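PDB 2W9X: putative acetyl xylan esterase from Cellvibrio japonicus, which removes acetyl groups from plant cell wall polysaccharides, deacetylating both xylan and glucomannan with a large preference for glucomannan. Local coordinates for residues 68-73 and 87-92; 200-205 and 214-219; 234-239 and 282-287; 247-252 and 264-269. All coordinates share one frame; numbering follows the deposited sequence.

Contact 1: 68-73 and 87-92; sequences LKFDDD and VVINKP
Pro92 lies over one face of the Phe70 ring, and this CH-pi contact carries most of the apolar packing between 68-73 and 87-92. Its evidence is geometric: CG of Pro92 sits 3.6 Å from the centroid of the Phe70 ring, only 16° off the ring normal, and CB of Pro92 follows it over the CD2 side. The two side chains cross at about a right angle. Phe70 CG, anti to its carbonyl carbon (chi1 -79°), is set 3.5 Å from Pro92 CG. Ile89 also meets the ring, its CG2 branch approaching CE2 of Phe70 obliquely at 4.1 Å. Beyond the ring, carbon atoms pack on carbonyl oxygens. The CD of Pro92 comes 3.3 Å from Asp72 O, while the extended chain of Lys91 runs past Asp73 O, nearest through its CD at 3.3 Å. A water then joins the two segments, donating to Asp73 O at 2.9 Å and accepting from Lys91 NZ at 3.1 Å. No direct hydrogen bond links the segments. Strand 67-72 pairs with 95-98 and 122-128, whereas 87-93 pairs with 76-81, so the side chains pack one antiparallel sheet against another, as in the beta-sandwich of the CE2 N-terminal domain.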
loop_
_atom_site.group_PDB
_atom_site.type_symbol
_atom_site.label_atom_id
_atom_site.label_comp_id
_atom_site.label_asym_id
_atom_site.label_seq_id
_atom_site.Cartn_x
_atom_site.Cartn_y
_atom_site.Cartn_z
ATOM N N LEU B 68 3.548 -40.672 -17.258
ATOM C CA LEU B 68 2.521 -39.901 -16.595
ATOM C C LEU B 68 1.190 -40.599 -16.834
ATOM O O LEU B 68 0.820 -40.856 -17.979
ATOM C CB LEU B 68 2.483 -38.479 -17.162
ATOM C CG LEU B 68 3.440 -37.396 -16.660
ATOM C CD1 LEU B 68 4.901 -37.664 -17.005
ATOM C CD2 LEU B 68 3.013 -36.072 -17.269
ATOM N N LYS B 69 0.488 -40.929 -15.750
ATOM C CA LYS B 69 -0.848 -41.498 -15.848
ATOM C C LYS B 69 -1.868 -40.381 -15.738
ATOM O O LYS B 69 -1.922 -39.673 -14.727
ATOM C CB LYS B 69 -1.095 -42.526 -14.743
ATOM C CG LYS B 69 -0.312 -43.816 -14.856
ATOM C CD LYS B 69 -0.823 -44.824 -13.838
ATOM C CE LYS B 69 -1.972 -45.690 -14.380
ATOM N NZ LYS B 69 -1.488 -46.869 -15.160
ATOM N N PHE B 70 -2.683 -40.241 -16.777
ATOM C CA PHE B 70 -3.705 -39.197 -16.842
ATOM C C PHE B 70 -5.110 -39.777 -16.752
ATOM O O PHE B 70 -5.349 -40.900 -17.184
ATOM C CB PHE B 70 -3.623 -38.466 -18.184
ATOM C CG PHE B 70 -2.535 -37.440 -18.275
ATOM C CD1 PHE B 70 -2.662 -36.203 -17.635
ATOM C CD2 PHE B 70 -1.412 -37.675 -19.069
ATOM C CE1 PHE B 70 -1.664 -35.242 -17.753
ATOM C CE2 PHE B 70 -0.408 -36.717 -19.195
ATOM C CZ PHE B 70 -0.531 -35.501 -18.540
ATOM N N ASP B 71 -6.032 -38.999 -16.193
ATOM C CA ASP B 71 -7.465 -39.160 -16.447
ATOM C C ASP B 71 -8.044 -37.759 -16.603
ATOM O O ASP B 71 -8.695 -37.224 -15.691
ATOM C CB ASP B 71 -8.176 -39.944 -15.337
ATOM C CG ASP B 71 -9.598 -40.372 -15.733
ATOM O OD1 ASP B 71 -9.925 -40.379 -16.938
ATOM O OD2 ASP B 71 -10.400 -40.706 -14.839
ATOM N N ASP B 72 -7.763 -37.153 -17.756
ATOM C CA ASP B 72 -8.102 -35.760 -17.996
ATOM C C ASP B 72 -8.293 -35.464 -19.494
ATOM O O ASP B 72 -7.316 -35.333 -20.246
ATOM C CB ASP B 72 -7.005 -34.864 -17.399
ATOM C CG ASP B 72 -7.408 -33.395 -17.324
ATOM O OD1 ASP B 72 -8.267 -32.944 -18.110
ATOM O OD2 ASP B 72 -6.850 -32.690 -16.458
ATOM N N ASP B 73 -9.555 -35.372 -19.917
ATOM C CA ASP B 73 -9.884 -34.935 -21.276
ATOM C C ASP B 73 -10.419 -33.495 -21.290
ATOM O O ASP B 73 -11.100 -33.084 -22.229
ATOM C CB ASP B 73 -10.891 -35.899 -21.933
ATOM C CG ASP B 73 -12.288 -35.817 -21.313
ATOM O OD1 ASP B 73 -12.442 -35.231 -20.217
ATOM O OD2 ASP B 73 -13.240 -36.353 -21.927
ATOM N N VAL B 87 6.675 -29.188 -23.518
ATOM C CA VAL B 87 5.963 -29.965 -24.527
ATOM C C VAL B 87 4.460 -29.972 -24.203
ATOM O O VAL B 87 4.056 -30.216 -23.054
ATOM C CB VAL B 87 6.619 -31.388 -24.755
ATOM C CG1 VAL B 87 6.782 -32.146 -23.457
ATOM C CG2 VAL B 87 5.864 -32.219 -25.788
ATOM N N VAL B 88 3.648 -29.656 -25.211
ATOM C CA VAL B 88 2.188 -29.564 -25.064
ATOM C C VAL B 88 1.522 -30.949 -24.977
ATOM O O VAL B 88 1.765 -31.826 -25.816
ATOM C CB VAL B 88 1.550 -28.743 -26.224
ATOM C CG1 VAL B 88 0.030 -28.749 -26.142
ATOM C CG2 VAL B 88 2.051 -27.314 -26.198
ATOM N N ILE B 89 0.684 -31.132 -23.954
ATOM C CA ILE B 89 -0.157 -32.323 -23.828
ATOM C C ILE B 89 -1.626 -31.896 -23.786
ATOM O O ILE B 89 -2.101 -31.318 -22.806
ATOM C CB ILE B 89 0.231 -33.175 -22.608
ATOM C CG1 ILE B 89 1.728 -33.517 -22.653
ATOM C CG2 ILE B 89 -0.594 -34.452 -22.567
ATOM C CD1 ILE B 89 2.311 -33.914 -21.303
ATOM N N ASN B 90 -2.334 -32.196 -24.868
ATOM C CA ASN B 90 -3.660 -31.656 -25.134
ATOM C C ASN B 90 -4.786 -32.660 -24.878
ATOM O O ASN B 90 -4.968 -33.594 -25.657
ATOM C CB ASN B 90 -3.698 -31.162 -26.591
ATOM C CG ASN B 90 -4.957 -30.389 -26.926
ATOM O OD1 ASN B 90 -6.068 -30.811 -26.607
ATOM N ND2 ASN B 90 -4.788 -29.251 -27.591
ATOM N N LYS B 91 -5.552 -32.458 -23.803
ATOM C CA LYS B 91 -6.630 -33.389 -23.424
ATOM C C LYS B 91 -6.224 -34.865 -23.594
ATOM O O LYS B 91 -6.823 -35.594 -24.396
ATOM C CB LYS B 91 -7.901 -33.103 -24.223
ATOM C CG LYS B 91 -8.477 -31.740 -23.991
ATOM C CD LYS B 91 -9.731 -31.547 -24.808
ATOM C CE LYS B 91 -10.422 -30.277 -24.388
ATOM N NZ LYS B 91 -11.735 -30.109 -25.046
ATOM N N PRO B 92 -5.201 -35.312 -22.840
ATOM C CA PRO B 92 -4.682 -36.678 -22.978
ATOM C C PRO B 92 -5.731 -37.772 -22.726
ATOM O O PRO B 92 -5.614 -38.870 -23.265
ATOM C CB PRO B 92 -3.593 -36.741 -21.901
ATOM C CG PRO B 92 -3.978 -35.670 -20.914
ATOM C CD PRO B 92 -4.477 -34.569 -21.791
HETATM O O HOH W 1 -13.130 -32.840 -24.331
#

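Contact 2: 200-205 and 214-219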
loop_
_atom_site.group_PDB
_atom_site.type_symbol
_atom_site.label_atom_id
_atom_site.label_comp_id
_atom_site.label_asym_id
_atom_site.label_seq_id
_atom_site.Cartn_x
_atom_site.Cartn_y
_atom_site.Cartn_z
ATOM N N PHE B 200 -16.238 -13.539 -12.619
ATOM C CA PHE B 200 -16.733 -13.422 -11.234
ATOM C C PHE B 200 -16.239 -12.148 -10.531
ATOM O O PHE B 200 -15.166 -11.618 -10.847
ATOM C CB PHE B 200 -16.433 -14.688 -10.399
ATOM C CG PHE B 200 -17.310 -15.881 -10.751
ATOM C CD1 PHE B 200 -18.568 -16.036 -10.172
ATOM C CD2 PHE B 200 -16.866 -16.848 -11.679
ATOM C CE1 PHE B 200 -19.391 -17.131 -10.504
ATOM C CE2 PHE B 200 -17.664 -17.937 -12.021
ATOM C CZ PHE B 200 -18.934 -18.088 -11.427
ATOM N N GLY B 201 -17.045 -11.662 -9.587
ATOM C CA GLY B 201 -16.712 -10.460 -8.819
ATOM C C GLY B 201 -16.776 -10.702 -7.317
ATOM O O GLY B 201 -16.987 -11.829 -6.876
ATOM N N ILE B 202 -16.567 -9.644 -6.537
ATOM C CA ILE B 202 -16.799 -9.665 -5.067
ATOM C C ILE B 202 -18.244 -10.014 -4.691
ATOM O O ILE B 202 -18.480 -10.905 -3.857
ATOM C CB ILE B 202 -16.390 -8.302 -4.412
ATOM C CG1 ILE B 202 -14.879 -8.077 -4.540
ATOM C CG2 ILE B 202 -16.876 -8.178 -2.945
ATOM C CD1 ILE B 202 -14.005 -9.098 -3.838
ATOM N N VAL B 203 -19.211 -9.302 -5.284
ATOM C CA VAL B 203 -20.639 -9.564 -5.029
ATOM C C VAL B 203 -21.412 -9.726 -6.328
ATOM O O VAL B 203 -22.444 -10.411 -6.368
ATOM C CB VAL B 203 -21.349 -8.439 -4.174
ATOM C CG1 VAL B 203 -20.855 -8.437 -2.717
ATOM C CG2 VAL B 203 -21.212 -7.049 -4.818
ATOM N N ARG B 204 -20.913 -9.073 -7.376
ATOM C CA ARG B 204 -21.631 -8.999 -8.660
ATOM C C ARG B 204 -20.727 -9.524 -9.771
ATOM O O ARG B 204 -19.572 -9.143 -9.862
ATOM C CB ARG B 204 -22.087 -7.561 -8.945
ATOM C CG ARG B 204 -22.897 -7.406 -10.229
ATOM C CD ARG B 204 -23.352 -5.978 -10.387
ATOM N NE ARG B 204 -24.217 -5.896 -11.550
ATOM C CZ ARG B 204 -23.872 -5.347 -12.709
ATOM N NH1 ARG B 204 -22.685 -4.770 -12.847
ATOM N NH2 ARG B 204 -24.738 -5.359 -13.728
ATOM N N ASN B 205 -21.244 -10.419 -10.611
ATOM C CA ASN B 205 -20.427 -11.005 -11.687
ATOM C C ASN B 205 -20.700 -10.300 -13.018
ATOM O O ASN B 205 -21.582 -9.444 -13.076
ATOM C CB ASN B 205 -20.719 -12.508 -11.774
ATOM C CG ASN B 205 -20.628 -13.194 -10.416
ATOM O OD1 ASN B 205 -19.646 -13.024 -9.689
ATOM N ND2 ASN B 205 -21.641 -13.983 -10.078
ATOM N N SER B 214 -20.776 -15.620 -6.501
ATOM C CA SER B 214 -19.701 -14.647 -6.664
ATOM C C SER B 214 -18.393 -15.442 -6.543
ATOM O O SER B 214 -18.415 -16.637 -6.242
ATOM C CB SER B 214 -19.768 -13.580 -5.566
ATOM O OG SER B 214 -19.521 -14.179 -4.307
ATOM N N LEU B 215 -17.257 -14.794 -6.749
ATOM C CA LEU B 215 -15.971 -15.458 -6.504
ATOM C C LEU B 215 -15.881 -15.913 -5.051
ATOM O O LEU B 215 -15.417 -17.017 -4.767
ATOM C CB LEU B 215 -14.783 -14.541 -6.853
ATOM C CG LEU B 215 -13.423 -15.182 -7.152
ATOM C CD1 LEU B 215 -12.681 -15.684 -5.910
ATOM C CD2 LEU B 215 -13.570 -16.334 -8.180
ATOM N N LEU B 216 -16.328 -15.047 -4.144
ATOM C CA LEU B 216 -16.312 -15.297 -2.707
ATOM C C LEU B 216 -17.054 -16.595 -2.291
ATOM O O LEU B 216 -16.606 -17.288 -1.385
ATOM C CB LEU B 216 -16.852 -14.064 -1.946
ATOM C CG LEU B 216 -15.824 -12.946 -1.628
ATOM C CD1 LEU B 216 -14.711 -12.860 -2.573
ATOM C CD2 LEU B 216 -16.442 -11.573 -1.399
ATOM N N SER B 217 -18.151 -16.923 -2.968
ATOM C CA SER B 217 -18.928 -18.126 -2.623
ATOM C C SER B 217 -18.280 -19.396 -3.184
ATOM O O SER B 217 -18.461 -20.476 -2.646
ATOM C CB SER B 217 -20.388 -18.003 -3.088
ATOM O OG SER B 217 -20.458 -18.023 -4.500
ATOM N N LEU B 218 -17.502 -19.241 -4.253
ATOM C CA LEU B 218 -16.767 -20.344 -4.857
ATOM C C LEU B 218 -15.489 -20.612 -4.093
ATOM O O LEU B 218 -15.013 -21.746 -4.035
ATOM C CB LEU B 218 -16.395 -20.005 -6.300
ATOM C CG LEU B 218 -17.545 -19.820 -7.299
ATOM C CD1 LEU B 218 -17.004 -19.114 -8.527
ATOM C CD2 LEU B 218 -18.150 -21.153 -7.675
ATOM N N TYR B 219 -14.950 -19.543 -3.508
ATOM C CA TYR B 219 -13.623 -19.540 -2.909
ATOM C C TYR B 219 -13.356 -20.618 -1.845
ATOM O O TYR B 219 -12.244 -21.126 -1.783
ATOM C CB TYR B 219 -13.252 -18.143 -2.381
ATOM C CG TYR B 219 -11.842 -18.129 -1.836
ATOM C CD1 TYR B 219 -10.735 -17.923 -2.687
ATOM C CD2 TYR B 219 -11.604 -18.360 -0.479
ATOM C CE1 TYR B 219 -9.440 -17.953 -2.187
ATOM C CE2 TYR B 219 -10.311 -18.381 0.027
ATOM C CZ TYR B 219 -9.236 -18.182 -0.839
ATOM O OH TYR B 219 -7.968 -18.214 -0.307
HETATM O O HOH W 2 -20.076 -12.078 -2.140
#
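Phe200 reaches across to the start of helix 215-218, its CB against Leu215 and its ring under Leu218. CB lies 3.9 Å from Leu215 CB and also near Leu215 N. At CD1 the ring passes obliquely by the backbone, 3.7 Å from Ser214 C. Leu218 CD1 covers one face: it stands 3.5 Å from the centroid of the Phe200 ring and 7° off the normal, a centred CH-pi contact that takes in CG, CD2, CE1 and CE2 as well as CD1, with CZ of Phe200 nearest at 3.6 Å. Beside the ring, Leu215 N donates to Gly201 O (3.0 Å, 154° at the hydrogen). Asn205 OD1 steadies the same glycine by accepting from Gly201 N on an in-plane lone pair at 2.9 Å. On the Ile202 side, CG2 of Ile202 meets Leu216 CD2 at 3.8 Å, and a water donates to Ile202 O and bonds Ser214 OG. That hydroxyl also accepts a weak bond from Ser217 N, making Ser214 the N-cap. The segments thus join an SGNH-type active-site loop to a capped helix: Phe200 follows Gly199, an oxyanion stabiliser by similarity, and its ring borders a bound glycerol, probably from the crystallisation liquor but consistent with a pocket wall.

Contact 3: 234-239 and 282-287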
loop_
_atom_site.group_PDB
_atom_site.type_symbol
_atom_site.label_atom_id
_atom_site.label_comp_id
_atom_site.label_asym_id
_atom_site.label_seq_id
_atom_site.Cartn_x
_atom_site.Cartn_y
_atom_site.Cartn_z
ATOM N N HIS B 234 -0.386 -26.606 5.568
ATOM C CA HIS B 234 0.906 -26.210 5.024
ATOM C C HIS B 234 0.808 -25.032 4.059
ATOM O O HIS B 234 1.831 -24.418 3.742
ATOM C CB HIS B 234 1.572 -27.386 4.308
ATOM C CG HIS B 234 1.660 -28.629 5.136
ATOM N ND1 HIS B 234 2.516 -28.750 6.211
ATOM C CD2 HIS B 234 1.006 -29.811 5.039
ATOM C CE1 HIS B 234 2.379 -29.952 6.745
ATOM N NE2 HIS B 234 1.471 -30.617 6.052
ATOM N N TRP B 235 -0.405 -24.730 3.586
ATOM C CA TRP B 235 -0.619 -23.577 2.708
ATOM C C TRP B 235 -0.931 -22.332 3.534
ATOM O O TRP B 235 -2.052 -22.142 3.997
ATOM C CB TRP B 235 -1.722 -23.831 1.664
ATOM C CG TRP B 235 -1.863 -22.664 0.720
ATOM C CD1 TRP B 235 -2.916 -21.788 0.628
ATOM C CD2 TRP B 235 -0.883 -22.211 -0.218
ATOM N NE1 TRP B 235 -2.659 -20.837 -0.341
ATOM C CE2 TRP B 235 -1.418 -21.073 -0.872
ATOM C CE3 TRP B 235 0.389 -22.667 -0.587
ATOM C CZ2 TRP B 235 -0.715 -20.383 -1.863
ATOM C CZ3 TRP B 235 1.084 -21.976 -1.578
ATOM C CH2 TRP B 235 0.531 -20.850 -2.198
ATOM N N LYS B 236 0.081 -21.495 3.728
ATOM C CA LYS B 236 -0.079 -20.253 4.474
ATOM C C LYS B 236 0.702 -19.173 3.748
ATOM O O LYS B 236 1.794 -18.808 4.192
ATOM C CB LYS B 236 0.434 -20.392 5.916
ATOM C CG LYS B 236 -0.294 -21.406 6.774
ATOM C CD LYS B 236 -1.616 -20.883 7.328
ATOM C CE LYS B 236 -2.587 -22.039 7.507
ATOM N NZ LYS B 236 -3.696 -21.701 8.424
ATOM N N PRO B 237 0.154 -18.665 2.626
ATOM C CA PRO B 237 0.869 -17.692 1.804
ATOM C C PRO B 237 1.234 -16.425 2.567
ATOM O O PRO B 237 0.393 -15.854 3.272
ATOM C CB PRO B 237 -0.125 -17.394 0.662
ATOM C CG PRO B 237 -1.437 -17.764 1.196
ATOM C CD PRO B 237 -1.175 -18.960 2.066
ATOM N N GLN B 238 2.489 -15.996 2.426
ATOM C CA GLN B 238 2.928 -14.732 2.993
ATOM C C GLN B 238 2.317 -13.566 2.232
ATOM O O GLN B 238 2.143 -12.481 2.793
ATOM C CB GLN B 238 4.455 -14.602 2.975
ATOM C CG GLN B 238 5.190 -15.601 3.858
ATOM C CD GLN B 238 5.755 -16.765 3.073
ATOM O OE1 GLN B 238 5.272 -17.104 1.989
ATOM N NE2 GLN B 238 6.802 -17.375 3.607
ATOM N N VAL B 239 2.017 -13.790 0.951
ATOM C CA VAL B 239 1.433 -12.765 0.072
ATOM C C VAL B 239 0.165 -13.272 -0.597
ATOM O O VAL B 239 0.124 -14.395 -1.131
ATOM C CB VAL B 239 2.428 -12.249 -1.012
ATOM C CG1 VAL B 239 1.798 -11.108 -1.834
ATOM C CG2 VAL B 239 3.714 -11.786 -0.373
ATOM N N SER B 282 -7.790 -13.825 9.430
ATOM C CA SER B 282 -8.068 -14.542 10.683
ATOM C C SER B 282 -7.567 -15.984 10.661
ATOM O O SER B 282 -7.288 -16.556 11.713
ATOM C CB SER B 282 -9.554 -14.493 11.051
ATOM O OG SER B 282 -10.326 -15.292 10.178
ATOM N N ASN B 283 -7.451 -16.564 9.468
ATOM C CA ASN B 283 -6.919 -17.935 9.312
ATOM C C ASN B 283 -5.427 -17.991 8.962
ATOM O O ASN B 283 -4.798 -19.054 9.021
ATOM C CB ASN B 283 -7.714 -18.703 8.248
ATOM C CG ASN B 283 -9.207 -18.748 8.548
ATOM O OD1 ASN B 283 -9.620 -19.101 9.641
ATOM N ND2 ASN B 283 -10.019 -18.384 7.559
ATOM N N ASN B 284 -4.873 -16.840 8.593
ATOM C CA ASN B 284 -3.489 -16.739 8.187
ATOM C C ASN B 284 -2.965 -15.369 8.614
ATOM O O ASN B 284 -2.953 -14.424 7.829
ATOM C CB ASN B 284 -3.398 -16.943 6.663
ATOM C CG ASN B 284 -1.976 -16.901 6.126
ATOM O OD1 ASN B 284 -1.008 -16.804 6.873
ATOM N ND2 ASN B 284 -1.852 -16.971 4.798
ATOM N N ALA B 285 -2.542 -15.277 9.872
ATOM C CA ALA B 285 -2.092 -14.011 10.473
ATOM C C ALA B 285 -0.903 -13.352 9.765
ATOM O O ALA B 285 -0.779 -12.129 9.778
ATOM C CB ALA B 285 -1.788 -14.209 11.958
ATOM N N ARG B 286 -0.052 -14.164 9.143
ATOM C CA ARG B 286 1.146 -13.682 8.435
ATOM C C ARG B 286 0.905 -12.996 7.064
ATOM O O ARG B 286 1.707 -12.149 6.642
ATOM C CB ARG B 286 2.210 -14.809 8.340
ATOM C CG ARG B 286 2.093 -15.852 7.187
ATOM C CD ARG B 286 3.031 -17.053 7.486
ATOM N NE ARG B 286 3.200 -17.994 6.368
ATOM C CZ ARG B 286 4.246 -18.815 6.211
ATOM N NH1 ARG B 286 5.251 -18.811 7.083
ATOM N NH2 ARG B 286 4.300 -19.637 5.165
ATOM N N ALA B 287 -0.199 -13.346 6.401
ATOM C CA ALA B 287 -0.503 -12.881 5.043
ATOM C C ALA B 287 -0.536 -11.365 4.915
ATOM O O ALA B 287 -1.151 -10.668 5.718
ATOM C CB ALA B 287 -1.816 -13.466 4.568
#
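Arg286 grips a single backbone oxygen, Lys236 O, side-on with two nitrogens: NE at 2.7 Å and NH2 at 2.8 Å from that oxygen. The acceptor lies within 1° of the guanidinium plane, and the two donors reach it from opposite faces of its carbonyl plane. Over one face of the guanidinium lies the Gln238 amide, its plane only 10° away, with NE2 of Gln238 3.7 Å from NH2 of Arg286. Gln238 OE1 is held by Gln144 N, which helps fix this stack. The close-packed, buried part centres on Asn284 and Ala287. CG of Asn284 is anti to its backbone N (chi1 -178°), and ND2 donates to Pro237 O at 2.9 Å, tilted from the amide plane; Ala287 CB packs on that same oxygen at 3.5 Å. The solvent side is carried by the exposed Arg286 and by one long reach: Lys236, bent at chi2, extends NZ to Asn283 O at 2.9 Å, between a partly exposed lysine and an exposed asparagine. The type I turn from Asn284 to Ala287 leads from helix 262-283 into strand 288-294, beside the loop entering strand 239-243, with the neighbouring strand 144-149 touched by Pro237 and Arg286.

Contact 4: 247-252 and 264-269; sequences NDFSTA and ALHADY
Tyr269 and Phe249 meet from CG atoms set by their first torsions: CG of Tyr269 is anti to its backbone N (chi1 174°), and CG of Phe249 is anti to its carbonyl carbon (chi1 -57°). With His266 they form an aromatic cluster between helices 246-249 and 262-283 of the SGNH-hydrolase fold. Phe249 and Tyr269 meet edge-to-face, the Phe249 edge directed at the Tyr269 face; their centroids are 4.7 Å apart and their planes lie at 61°, with CE2 of Phe249 over the centre of the tyrosine ring. His266 presents an edge, its CD2 3.5 Å from Phe249 CE1, while its NE2 is hydrogen-bonded to Glu300 OE2. Leu265 fills the adjoining position, its CG 3.8 Å from Phe249 CE1 and its CD2 3.5 Å from Asp248 O. Helix 300-314 adds Gln304 against both Phe249 and His266. Next to the Phe249 ring, the Asp248 carboxylate meets the tyrosine edge, its plane steeply inclined to that ring. Its oxygens accept from backbone N-H groups of 202-204, consistent with a second-shell role beside the active-site loop. Against the ring, the carboxylate carbon CG of Asp248 comes 3.4 Å from CD1 of Tyr269.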
loop_
_atom_site.group_PDB
_atom_site.type_symbol
_atom_site.label_atom_id
_atom_site.label_comp_id
_atom_site.label_asym_id
_atom_site.label_seq_id
_atom_site.Cartn_x
_atom_site.Cartn_y
_atom_site.Cartn_z
ATOM N N ASN B 247 -15.693 -7.181 -12.797
ATOM C CA ASN B 247 -16.998 -7.747 -13.085
ATOM C C ASN B 247 -18.119 -7.136 -12.250
ATOM O O ASN B 247 -19.248 -7.021 -12.735
ATOM C CB ASN B 247 -16.969 -9.259 -12.974
ATOM C CG ASN B 247 -16.102 -9.876 -14.044
ATOM O OD1 ASN B 247 -15.209 -10.664 -13.752
ATOM N ND2 ASN B 247 -16.338 -9.484 -15.290
ATOM N N ASP B 248 -17.816 -6.705 -11.030
ATOM C CA ASP B 248 -18.830 -5.958 -10.254
ATOM C C ASP B 248 -19.255 -4.697 -10.984
ATOM O O ASP B 248 -20.438 -4.365 -10.991
ATOM C CB ASP B 248 -18.337 -5.591 -8.842
ATOM C CG ASP B 248 -18.004 -6.805 -8.027
ATOM O OD1 ASP B 248 -18.860 -7.215 -7.214
ATOM O OD2 ASP B 248 -16.894 -7.364 -8.229
ATOM N N PHE B 249 -18.289 -4.002 -11.606
ATOM C CA PHE B 249 -18.537 -2.615 -12.045
ATOM C C PHE B 249 -18.476 -2.324 -13.548
ATOM O O PHE B 249 -18.805 -1.221 -13.959
ATOM C CB PHE B 249 -17.640 -1.612 -11.286
ATOM C CG PHE B 249 -17.790 -1.676 -9.791
ATOM C CD1 PHE B 249 -18.994 -1.339 -9.178
ATOM C CD2 PHE B 249 -16.727 -2.075 -8.999
ATOM C CE1 PHE B 249 -19.131 -1.398 -7.791
ATOM C CE2 PHE B 249 -16.859 -2.147 -7.615
ATOM C CZ PHE B 249 -18.058 -1.794 -7.014
ATOM N N SER B 250 -18.112 -3.300 -14.372
ATOM C CA SER B 250 -17.875 -3.000 -15.776
ATOM C C SER B 250 -19.145 -2.695 -16.590
ATOM O O SER B 250 -19.062 -2.244 -17.740
ATOM C CB SER B 250 -17.105 -4.149 -16.435
ATOM O OG SER B 250 -17.891 -5.315 -16.445
ATOM N N THR B 251 -20.312 -2.961 -15.998
ATOM C CA THR B 251 -21.596 -2.813 -16.673
ATOM C C THR B 251 -22.590 -2.130 -15.753
ATOM O O THR B 251 -22.447 -2.136 -14.522
ATOM C CB THR B 251 -22.224 -4.175 -17.110
ATOM O OG1 THR B 251 -22.395 -5.013 -15.963
ATOM C CG2 THR B 251 -21.377 -4.900 -18.157
ATOM N N ALA B 252 -23.604 -1.546 -16.375
ATOM C CA ALA B 252 -24.737 -0.960 -15.687
ATOM C C ALA B 252 -25.613 -2.058 -15.085
ATOM O O ALA B 252 -25.682 -3.165 -15.610
ATOM C CB ALA B 252 -25.554 -0.137 -16.685
ATOM N N ALA B 264 -25.930 1.363 -3.756
ATOM C CA ALA B 264 -26.172 0.067 -3.104
ATOM C C ALA B 264 -25.117 -0.968 -3.457
ATOM O O ALA B 264 -24.660 -1.719 -2.590
ATOM C CB ALA B 264 -27.572 -0.472 -3.429
ATOM N N LEU B 265 -24.755 -1.008 -4.739
ATOM C CA LEU B 265 -23.736 -1.908 -5.233
ATOM C C LEU B 265 -22.370 -1.585 -4.609
ATOM O O LEU B 265 -21.669 -2.492 -4.139
ATOM C CB LEU B 265 -23.688 -1.843 -6.770
ATOM C CG LEU B 265 -22.660 -2.726 -7.514
ATOM C CD1 LEU B 265 -22.886 -4.220 -7.257
ATOM C CD2 LEU B 265 -22.663 -2.437 -9.018
ATOM N N HIS B 266 -21.991 -0.304 -4.616
ATOM C CA HIS B 266 -20.752 0.153 -3.957
ATOM C C HIS B 266 -20.682 -0.279 -2.509
ATOM O O HIS B 266 -19.665 -0.822 -2.069
ATOM C CB HIS B 266 -20.590 1.682 -3.999
ATOM C CG HIS B 266 -20.464 2.249 -5.383
ATOM N ND1 HIS B 266 -20.787 3.556 -5.678
ATOM C CD2 HIS B 266 -20.060 1.688 -6.548
ATOM C CE1 HIS B 266 -20.594 3.772 -6.969
ATOM N NE2 HIS B 266 -20.144 2.658 -7.516
ATOM N N ALA B 267 -21.761 -0.021 -1.768
ATOM C CA ALA B 267 -21.821 -0.339 -0.348
ATOM C C ALA B 267 -21.632 -1.847 -0.118
ATOM O O ALA B 267 -20.838 -2.272 0.721
ATOM C CB ALA B 267 -23.146 0.144 0.240
ATOM N N ASP B 268 -22.350 -2.648 -0.896
ATOM C CA ASP B 268 -22.324 -4.100 -0.751
ATOM C C ASP B 268 -20.971 -4.691 -1.176
ATOM O O ASP B 268 -20.457 -5.596 -0.511
ATOM C CB ASP B 268 -23.476 -4.713 -1.553
ATOM C CG ASP B 268 -23.700 -6.183 -1.246
ATOM O OD1 ASP B 268 -23.548 -6.588 -0.076
ATOM O OD2 ASP B 268 -24.064 -6.935 -2.175
ATOM N N TYR B 269 -20.391 -4.161 -2.260
ATOM C CA TYR B 269 -19.056 -4.530 -2.699
ATOM C C TYR B 269 -18.038 -4.231 -1.600
ATOM O O TYR B 269 -17.209 -5.082 -1.274
ATOM C CB TYR B 269 -18.677 -3.772 -3.990
ATOM C CG TYR B 269 -17.239 -3.955 -4.470
ATOM C CD1 TYR B 269 -16.909 -4.959 -5.390
ATOM C CD2 TYR B 269 -16.214 -3.100 -4.039
ATOM C CE1 TYR B 269 -15.588 -5.120 -5.855
ATOM C CE2 TYR B 269 -14.912 -3.259 -4.492
ATOM C CZ TYR B 269 -14.609 -4.266 -5.401
ATOM O OH TYR B 269 -13.326 -4.417 -5.823
#

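In the fold
Contact 1 stands apart in the CE2 N-terminal range, its centre 30 Å or more from the other three, which share the GDSL-like hydrolase range. Contacts 2 and 4 touch, with centres 12 Å apart: Asp248 OD1 lies 2.8 Å from Arg204 N and Asp248 OD2 lies 2.9 Å from Ile202 N, both probable hydrogen bonds. Both contacts lie beside the oxyanion stabilisers assigned by similarity: Gly199 precedes Phe200, and Asn247 belongs to contact 4. The side chain of Asp248 is about 11 Å from that of Ser151, the inferred nucleophile. Contacts 3 and 4 both use helix 262-283, yet their nearest atoms are about 17 Å apart, and contact 3 lies away from the annotated sites.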